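Local structure of VIN1 (Oscarella pearsei, 6BFI) at residues 605-608 and 609-612. The protein probably binds actin filaments as a sponge vinculin homolog and may play a role in cell-cell adhesion. Numbering follows the deposited sequence.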
ATOM      1  N   GLY A 605     -32.601  15.775  -4.175  1.00 71.05           N
ATOM      2  CA  GLY A 605     -31.952  14.473  -4.235  1.00 64.75           C
ATOM      3  C   GLY A 605     -30.570  14.480  -3.605  1.00 63.27           C
ATOM      4  O   GLY A 605     -30.215  13.571  -2.840  1.00 62.66           O
ATOM      5  N   VAL A 606     -29.770  15.505  -3.915  1.00 62.35           N
ATOM      6  CA  VAL A 606     -28.458  15.632  -3.283  1.00 59.79           C
ATOM      7  C   VAL A 606     -28.605  15.711  -1.770  1.00 64.18           C
ATOM      8  O   VAL A 606     -27.862  15.060  -1.020  1.00 61.68           O
ATOM      9  CB  VAL A 606     -27.705  16.854  -3.843  1.00 61.02           C
ATOM     10  CG1 VAL A 606     -26.445  17.121  -3.034  1.00 57.40           C
ATOM     11  CG2 VAL A 606     -27.362  16.633  -5.308  1.00 60.38           C
ATOM     12  N   ALA A 607     -29.575  16.499  -1.296  1.00 69.07           N
ATOM     13  CA  ALA A 607     -29.838  16.561   0.136  1.00 60.71           C
ATOM     14  C   ALA A 607     -30.191  15.192   0.702  1.00 66.76           C
ATOM     15  O   ALA A 607     -29.827  14.880   1.840  1.00 59.87           O
ATOM     16  CB  ALA A 607     -30.960  17.560   0.422  1.00 64.88           C
ATOM     17  N   ALA A 608     -30.887  14.359  -0.076  1.00 62.30           N
ATOM     18  CA  ALA A 608     -31.241  13.025   0.400  1.00 60.35           C
ATOM     19  C   ALA A 608     -30.001  12.157   0.574  1.00 63.92           C
ATOM     20  O   ALA A 608     -29.834  11.495   1.610  1.00 64.93           O
ATOM     21  CB  ALA A 608     -32.229  12.368  -0.563  1.00 62.34           C
ATOM     22  N   VAL A 609     -29.117  12.148  -0.427  1.00 57.15           N
ATOM     23  CA  VAL A 609     -27.885  11.366  -0.311  1.00 55.51           C
ATOM     24  C   VAL A 609     -27.059  11.849   0.878  1.00 60.09           C
ATOM     25  O   VAL A 609     -26.559  11.049   1.687  1.00 54.40           O
ATOM     26  CB  VAL A 609     -27.082  11.435  -1.623  1.00 54.73           C
ATOM     27  CG1 VAL A 609     -25.843  10.553  -1.536  1.00 53.28           C
ATOM     28  CG2 VAL A 609     -27.961  11.033  -2.801  1.00 55.59           C
ATOM     29  N   ARG A 610     -26.914  13.173   1.004  1.00 60.91           N
ATOM     30  CA  ARG A 610     -26.213  13.747   2.146  1.00 61.32           C
ATOM     31  C   ARG A 610     -26.863  13.340   3.460  1.00 68.83           C
ATOM     32  O   ARG A 610     -26.169  13.176   4.469  1.00 71.68           O
ATOM     33  CB  ARG A 610     -26.174  15.272   2.019  1.00 60.25           C
ATOM     34  CG  ARG A 610     -25.265  15.972   3.017  1.00 64.32           C
ATOM     35  CD  ARG A 610     -26.021  16.491   4.239  1.00 70.44           C
ATOM     36  NE  ARG A 610     -27.056  17.459   3.883  1.00 79.77           N
ATOM     37  CZ  ARG A 610     -28.361  17.239   4.006  1.00 84.95           C
ATOM     38  NH1 ARG A 610     -28.796  16.084   4.490  1.00 88.94           N
ATOM     39  NH2 ARG A 610     -29.232  18.176   3.655  1.00 83.31           N
ATOM     40  N   SER A 611     -28.187  13.168   3.471  1.00 69.30           N
ATOM     41  CA  SER A 611     -28.867  12.773   4.699  1.00 65.99           C
ATOM     42  C   SER A 611     -28.585  11.318   5.046  1.00 65.67           C
ATOM     43  O   SER A 611     -28.435  10.977   6.226  1.00 68.78           O
ATOM     44  CB  SER A 611     -30.372  13.004   4.572  1.00 65.66           C
ATOM     45  OG  SER A 611     -31.059  12.393   5.652  1.00 67.08           O
ATOM     46  N   VAL A 612     -28.523  10.443   4.040  1.00 57.24           N
ATOM     47  CA  VAL A 612     -28.213   9.041   4.310  1.00 58.91           C
ATOM     48  C   VAL A 612     -26.796   8.911   4.859  1.00 55.58           C
ATOM     49  O   VAL A 612     -26.563   8.275   5.899  1.00 57.43           O
ATOM     50  CB  VAL A 612     -28.409   8.189   3.044  1.00 60.82           C
ATOM     51  CG1 VAL A 612     -27.951   6.762   3.292  1.00 61.87           C
ATOM     52  CG2 VAL A 612     -29.868   8.213   2.615  1.00 63.30           C
TER
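R610 folds back over A607, one turn earlier in the same helix. Its CG is anti to the backbone N (chi1 -170°), and bends at chi2 and chi3 then turn the chain toward the N-terminal side. One face of the guanidinium lies over the A607 backbone, with A607 CA 3.9 Å from its plane and offset toward the rim. R610 NH2 passes 3.7 Å from A607 CB. R610 NH1 comes within 3.1 Å of A607 O, but the angle is poor for a hydrogen bond. A607 O accepts a hydrogen bond from S611 N at 2.9 Å. The stronger polar partner of R610 is E504 on helix 496-519, which forms a salt bridge with NH2. Replacing R610 by an alanine would probably leave E504 without this charge partner and uncover the A607 backbone.

V609 projects from a different side of the helix. Its CG2 sits 3.4 Å from G605 O, while the side chain packs on L561 and A564 of helix 555-569. V612 repeats the pattern, with CG2 3.4 Å from A608 O and F557 as its neighbour. V606 touches both helices, at I507 of helix 496-519 and L568 of helix 555-569. The backbone bond from R610 N to V606 O is nearly straight, at 174°. This bond and that from S611 N to A607 O both run from residue i+4 back to residue i, as in a regular alpha-helix, here helix 589-615, packed against neighbouring helices as in the helical bundles of the vinculin family.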